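Long-range contacts in membrane-anchored mycosin mycp1 (Mycobacterium thermoresistibile, PDB 4HVL), which is a membrane-anchored serine protease of the subtilisin family and an essential component of the type VII (ESX-1) secretion system: residues N269-G274 and A309-A314; A213-T218 and V255-G260; D221-P226 and V242-S247. One frame throughout, in Å; residues are numbered along the deposited sequence.

Contact 1: residues N269-G274 and A309-A314; sequences NFSMSG and AGTSFA. With ZN (zinc ion), chain G; ACT (acetate ion), chain M.
Thr311 OG1 is held by a hydrogen bond with Asn217 OD1 and a weak one from Gly216 N, while CG2 of the same side chain meets Ser271 OG at 3.4 Å. OG1 of Thr311 lies between the backbone N and the carbonyl carbon (chi1 55°), and this sends the methyl to the side of the backbone N, where Ser271 waits. Ser271 OG is also hydrogen-bonded with Gly260 N. Next to this pair the ring of Phe270 comes obliquely against the turn before the helix: its CE1 is 3.7 Å from Gly310 CA, and its CZ is 4.4 Å from Ala309 CB. Residues 310-312 form the Gly-Thr-Ser signature of subtilases, with Gly310 at the N-cap position of helix 311-328 and Ser312 the predicted nucleophile, in a triad with His101 and Asp70. Zinc occupies the site, taking Ser312 OG at 2.2 Å, His101 NE2, a water and both oxygens of an acetate. Acetate OXT, 2.1 Å from the zinc, also accepts a hydrogen bond from Ser312 N (3.1 Å, 160°), the backbone donor that subtilisins use in the oxyanion hole. Gly310 CA approaches OXT to 3.6 Å; a CB here would clash with OXT and be jammed against the carbonyl O of Ala309, so the position calls for glycine.

Contact 2: residues A213-T218 and V255-G260; sequences AAAGNT and VLTVGG. With ACT (acetate ion), chain M.
Ala213 clasps residues 256-258 through both its backbone N and its O. The N donates to Leu256 O (3.0 Å, 169°), and the O accepts from Val258 N at 2.8 Å. Two residues on, Ala215 N donates to Val258 O at 2.9 Å, so the parallel pairing carries past the last strand residue, Ala214. Thr257, between the two bonds of Ala213, adds a CA-H...O contact of 3.2 Å from its CA to Ala213 O. Its methyl CG2, anti to the backbone N, lies 3.7 Å from Ala215 CA, whereas OG1 turns back beside that N and is hydrogen-bonded with Ala249 O. Ala215 CB lies 3.2 Å from Val258 O and 3.7 Å from Gly259 CA. Further out, Ala214 and Val258 present the sheet face covered by helix 311-328, touching Thr311 and Ala314 respectively. The flanking strands continue the hydrogen bonding, Ile179 beside Ala214 and Gly278 beside Thr257. Beyond the strand end the chain brings in Asn217, whose ND2 donates to acetate OXT (2.9 Å, 151°). A parallel-sheet strand followed by a loop that carries an asparagine into the catalytic centre is characteristic of the subtilisin fold, whose central sheet is parallel, and Asn217 is probably the side-chain donor of the oxyanion hole, as in other subtilases.

Contact 3: residues D221-P226 and V242-S247; sequences DCTQNP and VQTIVS
Asn225 OD1 accepts two backbone donors at once, Gln243 N and Thr244 N, each 2.8 Å away. The Thr244 bond is nearly straight (173°) and uses an in-plane lone pair; the Gln243 donor is tilted 28° from the plane of the side-chain amide. ND2 of the same group gives 2.9 Å to Thr244 O, which lies close to the amide plane, and is also hydrogen-bonded with Ser273 O. Asn225 thus serves both the N and the O of Thr244 at the start of strand 244-247, whose other edge pairs with strand 183-186. The Thr244 hydroxyl, beside its backbone N (chi1 -58°), donates to Thr223 O at 2.9 Å. Gln224 turns its CB away from 242-247: its OE1 takes Asn225 N (3.0 Å) and Ser273 N, and its NE2 binds Ser271 O. Pro226 CG packs 3.8 Å from Gln243 NE2, the two side chains crossing at about a right angle; toward the other end of the segment Cys222 is joined by a disulfide to Cys184 of strand 183-186. The contact is carried by uncharged groups, and with donors on OD1 and acceptors on ND2 the carboxamide of Asn225 can be turned one way only.

In the fold
All three contacts belong to the subtilase domain. Contacts 1 and 2 lie side by side, centres 6 Å apart, and contact 3 is about 12 Å from the centre of each. Contact 2 joins neighbouring strands 210-214 and 256-261 of the main parallel sheet; contact 3 falls between them in sequence, its two segments coming from the connection that holds strand 244-247. The chain then runs through 269-274, the loop before strand 277-282, and finally to helix 311-328. Loop 269-274 touches both other contacts: Phe270 O meets Thr218 N, and Met272 packs on Thr223 and Val246. The segment carrying the predicted nucleophile, the parallel sheet and the connection holding strand 244-247 thus adjoin one another.

Contact 1: residues N269-G274 and A309-A314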
loop_
_atom_site.group_PDB
_atom_site.type_symbol
_atom_site.label_atom_id
_atom_site.label_comp_id
_atom_site.label_asym_id
_atom_site.label_seq_id
_atom_site.Cartn_x
_atom_site.Cartn_y
_atom_site.Cartn_z
ATOM N N ASN A 269 7.784 -4.739 -14.142
ATOM C CA ASN A 269 8.236 -6.138 -14.094
ATOM C C ASN A 269 8.448 -6.723 -12.709
ATOM O O ASN A 269 8.567 -7.929 -12.556
ATOM C CB ASN A 269 9.486 -6.366 -14.957
ATOM C CG ASN A 269 10.695 -5.558 -14.507
ATOM O OD1 ASN A 269 10.682 -4.860 -13.491
ATOM N ND2 ASN A 269 11.754 -5.640 -15.293
ATOM N N PHE A 270 8.461 -5.879 -11.692
ATOM C CA PHE A 270 8.521 -6.364 -10.328
ATOM C C PHE A 270 7.127 -6.516 -9.691
ATOM O O PHE A 270 7.012 -6.981 -8.561
ATOM C CB PHE A 270 9.378 -5.421 -9.487
ATOM C CG PHE A 270 8.946 -3.995 -9.562
ATOM C CD1 PHE A 270 7.843 -3.547 -8.836
ATOM C CD2 PHE A 270 9.636 -3.088 -10.370
ATOM C CE1 PHE A 270 7.448 -2.218 -8.899
ATOM C CE2 PHE A 270 9.234 -1.764 -10.445
ATOM C CZ PHE A 270 8.136 -1.332 -9.714
ATOM N N SER A 271 6.070 -6.124 -10.392
ATOM C CA SER A 271 4.737 -6.094 -9.775
ATOM C C SER A 271 4.206 -7.526 -9.684
ATOM O O SER A 271 4.165 -8.236 -10.677
ATOM C CB SER A 271 3.786 -5.214 -10.587
ATOM O OG SER A 271 2.615 -4.888 -9.864
ATOM N N MET A 272 3.830 -7.944 -8.483
ATOM C CA MET A 272 3.309 -9.292 -8.242
ATOM C C MET A 272 1.899 -9.441 -8.815
ATOM O O MET A 272 0.967 -8.739 -8.410
ATOM C CB MET A 272 3.280 -9.595 -6.731
ATOM C CG MET A 272 4.614 -10.071 -6.164
ATOM S SD MET A 272 5.138 -11.712 -6.750
ATOM C CE MET A 272 3.759 -12.683 -6.176
ATOM N N SER A 273 1.748 -10.374 -9.751
ATOM C CA SER A 273 0.469 -10.618 -10.387
ATOM C C SER A 273 -0.322 -11.618 -9.579
ATOM O O SER A 273 0.250 -12.494 -8.903
ATOM C CB SER A 273 0.664 -11.190 -11.815
ATOM O OG SER A 273 1.107 -12.543 -11.771
ATOM N N GLY A 274 -1.641 -11.530 -9.697
ATOM C CA GLY A 274 -2.504 -12.584 -9.213
ATOM C C GLY A 274 -3.980 -12.378 -9.506
ATOM O O GLY A 274 -4.383 -11.299 -9.980
ATOM N N ALA A 309 10.752 3.433 -6.191
ATOM C CA ALA A 309 9.856 2.555 -6.914
ATOM C C ALA A 309 9.164 1.528 -6.006
ATOM O O ALA A 309 9.628 1.232 -4.916
ATOM C CB ALA A 309 10.617 1.835 -8.012
ATOM N N GLY A 310 8.056 0.972 -6.490
ATOM C CA GLY A 310 7.420 -0.139 -5.809
ATOM C C GLY A 310 5.911 -0.065 -5.858
ATOM O O GLY A 310 5.326 1.004 -6.070
ATOM N N THR A 311 5.271 -1.205 -5.653
ATOM C CA THR A 311 3.814 -1.234 -5.604
ATOM C C THR A 311 3.205 -0.478 -4.416
ATOM O O THR A 311 2.042 -0.100 -4.476
ATOM C CB THR A 311 3.252 -2.667 -5.655
ATOM O OG1 THR A 311 3.828 -3.455 -4.612
ATOM C CG2 THR A 311 3.581 -3.291 -7.015
ATOM N N SER A 312 3.976 -0.227 -3.360
ATOM C CA SER A 312 3.507 0.646 -2.273
ATOM C C SER A 312 3.139 2.048 -2.814
ATOM O O SER A 312 2.156 2.633 -2.374
ATOM C CB SER A 312 4.522 0.733 -1.112
ATOM O OG SER A 312 5.856 0.991 -1.544
ATOM N N PHE A 313 3.893 2.553 -3.796
ATOM C CA PHE A 313 3.582 3.849 -4.409
ATOM C C PHE A 313 2.324 3.802 -5.273
ATOM O O PHE A 313 1.518 4.727 -5.228
ATOM C CB PHE A 313 4.797 4.430 -5.154
ATOM C CG PHE A 313 5.920 4.799 -4.231
ATOM C CD1 PHE A 313 5.847 5.970 -3.474
ATOM C CD2 PHE A 313 7.018 3.959 -4.059
ATOM C CE1 PHE A 313 6.845 6.308 -2.583
ATOM C CE2 PHE A 313 8.023 4.293 -3.157
ATOM C CZ PHE A 313 7.932 5.467 -2.414
ATOM N N ALA A 314 2.144 2.732 -6.041
ATOM C CA ALA A 314 0.894 2.501 -6.745
ATOM C C ALA A 314 -0.298 2.547 -5.776
ATOM O O ALA A 314 -1.300 3.249 -6.013
ATOM C CB ALA A 314 0.933 1.174 -7.478
HETATM ZN ZN ZN G . 7.820 -0.005 -1.322
HETATM C C ACT M . 6.427 -1.955 -1.492
HETATM O O ACT M . 6.761 -1.589 -0.331
HETATM O OXT ACT M . 6.735 -1.288 -2.508
HETATM C CH3 ACT M . 5.608 -3.228 -1.587
HETATM O O HOH W 1 9.570 -1.239 -1.311
#

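Contact 2: residues A213-T218 and V255-G260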
loop_
_atom_site.group_PDB
_atom_site.type_symbol
_atom_site.label_atom_id
_atom_site.label_comp_id
_atom_site.label_asym_id
_atom_site.label_seq_id
_atom_site.Cartn_x
_atom_site.Cartn_y
_atom_site.Cartn_z
ATOM N N ALA A 213 -4.551 -2.095 -0.821
ATOM C CA ALA A 213 -3.347 -2.888 -0.585
ATOM C C ALA A 213 -2.400 -2.883 -1.790
ATOM O O ALA A 213 -2.836 -2.927 -2.943
ATOM C CB ALA A 213 -3.708 -4.328 -0.237
ATOM N N ALA A 214 -1.103 -2.873 -1.506
ATOM C CA ALA A 214 -0.085 -3.038 -2.521
ATOM C C ALA A 214 -0.134 -4.448 -3.106
ATOM O O ALA A 214 -0.295 -5.429 -2.375
ATOM C CB ALA A 214 1.285 -2.787 -1.905
ATOM N N ALA A 215 0.027 -4.565 -4.412
ATOM C CA ALA A 215 0.142 -5.891 -5.023
ATOM C C ALA A 215 1.370 -6.663 -4.535
ATOM O O ALA A 215 1.337 -7.892 -4.519
ATOM C CB ALA A 215 0.164 -5.791 -6.545
ATOM N N GLY A 216 2.417 -5.950 -4.107
ATOM C CA GLY A 216 3.677 -6.559 -3.685
ATOM C C GLY A 216 4.692 -6.542 -4.824
ATOM O O GLY A 216 4.329 -6.366 -5.987
ATOM N N ASN A 217 5.965 -6.710 -4.477
ATOM C CA ASN A 217 7.059 -6.690 -5.438
ATOM C C ASN A 217 7.756 -8.040 -5.399
ATOM O O ASN A 217 7.884 -8.662 -4.341
ATOM C CB ASN A 217 8.084 -5.588 -5.114
ATOM C CG ASN A 217 7.434 -4.236 -4.859
ATOM O OD1 ASN A 217 6.433 -3.871 -5.466
ATOM N ND2 ASN A 217 8.023 -3.481 -3.958
ATOM N N THR A 218 8.193 -8.497 -6.557
ATOM C CA THR A 218 8.929 -9.754 -6.643
ATOM C C THR A 218 10.271 -9.674 -5.926
ATOM O O THR A 218 10.832 -8.590 -5.746
ATOM C CB THR A 218 9.235 -10.147 -8.093
ATOM O OG1 THR A 218 9.887 -9.061 -8.742
ATOM C CG2 THR A 218 7.955 -10.526 -8.853
ATOM N N VAL A 255 -10.558 -5.721 -0.148
ATOM C CA VAL A 255 -9.549 -4.717 -0.395
ATOM C C VAL A 255 -9.451 -4.505 -1.906
ATOM O O VAL A 255 -9.744 -5.397 -2.700
ATOM C CB VAL A 255 -8.153 -5.143 0.143
ATOM C CG1 VAL A 255 -8.208 -5.580 1.608
ATOM C CG2 VAL A 255 -7.522 -6.226 -0.721
ATOM N N LEU A 256 -9.035 -3.316 -2.297
ATOM C CA LEU A 256 -8.599 -3.062 -3.672
ATOM C C LEU A 256 -7.057 -3.146 -3.744
ATOM O O LEU A 256 -6.324 -2.329 -3.176
ATOM C CB LEU A 256 -9.097 -1.698 -4.138
ATOM C CG LEU A 256 -8.635 -1.196 -5.508
ATOM C CD1 LEU A 256 -9.049 -2.202 -6.576
ATOM C CD2 LEU A 256 -9.199 0.186 -5.805
ATOM N N THR A 257 -6.584 -4.153 -4.460
ATOM C CA THR A 257 -5.176 -4.437 -4.580
ATOM C C THR A 257 -4.614 -3.813 -5.849
ATOM O O THR A 257 -5.166 -3.985 -6.938
ATOM C CB THR A 257 -4.970 -5.964 -4.561
ATOM O OG1 THR A 257 -5.371 -6.448 -3.282
ATOM C CG2 THR A 257 -3.515 -6.357 -4.837
ATOM N N VAL A 258 -3.511 -3.081 -5.686
ATOM C CA VAL A 258 -2.992 -2.208 -6.723
ATOM C C VAL A 258 -1.603 -2.651 -7.215
ATOM O O VAL A 258 -0.614 -2.651 -6.451
ATOM C CB VAL A 258 -2.906 -0.741 -6.226
ATOM C CG1 VAL A 258 -2.592 0.214 -7.370
ATOM C CG2 VAL A 258 -4.197 -0.343 -5.534
ATOM N N GLY A 259 -1.545 -2.986 -8.502
ATOM C CA GLY A 259 -0.297 -3.282 -9.202
ATOM C C GLY A 259 0.362 -2.031 -9.755
ATOM O O GLY A 259 -0.195 -0.938 -9.674
ATOM N N GLY A 260 1.555 -2.187 -10.318
ATOM C CA GLY A 260 2.402 -1.046 -10.723
ATOM C C GLY A 260 2.523 -0.909 -12.219
ATOM O O GLY A 260 2.548 -1.900 -12.918
HETATM C C ACT M . 6.427 -1.955 -1.492
HETATM O O ACT M . 6.761 -1.589 -0.331
HETATM O OXT ACT M . 6.735 -1.288 -2.508
HETATM C CH3 ACT M . 5.608 -3.228 -1.587
#

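Contact 3: residues D221-P226 and V242-S247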
loop_
_atom_site.group_PDB
_atom_site.type_symbol
_atom_site.label_atom_id
_atom_site.label_comp_id
_atom_site.label_asym_id
_atom_site.label_seq_id
_atom_site.Cartn_x
_atom_site.Cartn_y
_atom_site.Cartn_z
ATOM N N ASP A 221 10.879 -14.044 -1.059
ATOM C CA ASP A 221 9.756 -14.974 -0.902
ATOM C C ASP A 221 8.658 -14.680 -1.911
ATOM O O ASP A 221 7.723 -15.479 -2.071
ATOM C CB ASP A 221 9.154 -14.894 0.505
ATOM C CG ASP A 221 10.107 -15.397 1.595
ATOM O OD1 ASP A 221 10.632 -14.545 2.353
ATOM O OD2 ASP A 221 10.327 -16.629 1.697
ATOM N N CYS A 222 8.761 -13.547 -2.603
ATOM C CA CYS A 222 7.742 -13.169 -3.582
ATOM C C CYS A 222 8.218 -13.540 -4.974
ATOM O O CYS A 222 8.904 -12.759 -5.644
ATOM C CB CYS A 222 7.432 -11.672 -3.538
ATOM S SG CYS A 222 6.904 -11.039 -1.939
ATOM N N THR A 223 7.848 -14.740 -5.398
ATOM C CA THR A 223 8.141 -15.210 -6.730
ATOM C C THR A 223 6.857 -15.040 -7.537
ATOM O O THR A 223 5.760 -15.336 -7.046
ATOM C CB THR A 223 8.686 -16.655 -6.713
ATOM O OG1 THR A 223 7.751 -17.524 -6.077
ATOM C CG2 THR A 223 9.978 -16.701 -5.936
ATOM N N GLN A 224 7.008 -14.492 -8.741
ATOM C CA GLN A 224 5.904 -14.134 -9.642
ATOM C C GLN A 224 4.926 -15.275 -9.867
ATOM O O GLN A 224 5.345 -16.414 -10.067
ATOM C CB GLN A 224 6.472 -13.717 -11.007
ATOM C CG GLN A 224 5.477 -13.113 -11.999
ATOM C CD GLN A 224 4.706 -11.952 -11.404
ATOM O OE1 GLN A 224 3.712 -12.145 -10.702
ATOM N NE2 GLN A 224 5.158 -10.744 -11.679
ATOM N N ASN A 225 3.632 -14.977 -9.866
ATOM C CA ASN A 225 2.636 -15.996 -10.173
ATOM C C ASN A 225 2.496 -16.181 -11.686
ATOM O O ASN A 225 2.597 -15.212 -12.428
ATOM C CB ASN A 225 1.267 -15.629 -9.589
ATOM C CG ASN A 225 1.139 -16.005 -8.135
ATOM O OD1 ASN A 225 1.475 -17.133 -7.740
ATOM N ND2 ASN A 225 0.633 -15.067 -7.316
ATOM N N PRO A 226 2.263 -17.429 -12.146
ATOM C CA PRO A 226 1.991 -17.651 -13.589
ATOM C C PRO A 226 0.657 -17.054 -14.022
ATOM O O PRO A 226 -0.229 -16.888 -13.193
ATOM C CB PRO A 226 1.930 -19.189 -13.719
ATOM C CG PRO A 226 2.574 -19.732 -12.507
ATOM C CD PRO A 226 2.431 -18.694 -11.419
ATOM N N VAL A 242 -1.971 -20.194 -9.284
ATOM C CA VAL A 242 -1.247 -19.448 -8.250
ATOM C C VAL A 242 -0.256 -20.348 -7.520
ATOM O O VAL A 242 -0.599 -21.483 -7.157
ATOM C CB VAL A 242 -2.222 -18.850 -7.220
ATOM C CG1 VAL A 242 -1.480 -18.365 -5.971
ATOM C CG2 VAL A 242 -3.040 -17.749 -7.863
ATOM N N GLN A 243 0.955 -19.833 -7.307
ATOM C CA GLN A 243 1.958 -20.477 -6.441
ATOM C C GLN A 243 2.282 -19.654 -5.185
ATOM O O GLN A 243 2.652 -20.222 -4.148
ATOM C CB GLN A 243 3.254 -20.689 -7.219
ATOM C CG GLN A 243 3.050 -21.436 -8.527
ATOM C CD GLN A 243 4.294 -21.448 -9.400
ATOM O OE1 GLN A 243 5.213 -20.620 -9.235
ATOM N NE2 GLN A 243 4.329 -22.382 -10.348
ATOM N N THR A 244 2.193 -18.327 -5.303
ATOM C CA THR A 244 2.546 -17.408 -4.232
ATOM C C THR A 244 1.320 -16.607 -3.769
ATOM O O THR A 244 0.720 -15.873 -4.542
ATOM C CB THR A 244 3.668 -16.457 -4.690
ATOM O OG1 THR A 244 4.801 -17.225 -5.086
ATOM C CG2 THR A 244 4.098 -15.505 -3.577
ATOM N N ILE A 245 0.928 -16.805 -2.516
ATOM C CA ILE A 245 -0.087 -15.987 -1.876
ATOM C C ILE A 245 0.576 -14.668 -1.466
ATOM O O ILE A 245 1.684 -14.678 -0.913
ATOM C CB ILE A 245 -0.660 -16.696 -0.623
ATOM C CG1 ILE A 245 -1.320 -18.032 -1.008
ATOM C CG2 ILE A 245 -1.618 -15.794 0.158
ATOM C CD1 ILE A 245 -2.370 -17.907 -2.099
ATOM N N VAL A 246 -0.071 -13.551 -1.787
ATOM C CA VAL A 246 0.298 -12.226 -1.273
ATOM C C VAL A 246 -0.837 -11.739 -0.374
ATOM O O VAL A 246 -2.012 -11.687 -0.802
ATOM C CB VAL A 246 0.529 -11.211 -2.420
ATOM C CG1 VAL A 246 1.029 -9.882 -1.867
ATOM C CG2 VAL A 246 1.531 -11.766 -3.437
ATOM N N SER A 247 -0.508 -11.400 0.867
ATOM C CA SER A 247 -1.519 -10.971 1.848
ATOM C C SER A 247 -1.167 -9.590 2.400
ATOM O O SER A 247 -0.014 -9.336 2.707
ATOM C CB SER A 247 -1.605 -11.955 3.022
ATOM O OG SER A 247 -2.672 -11.628 3.913
#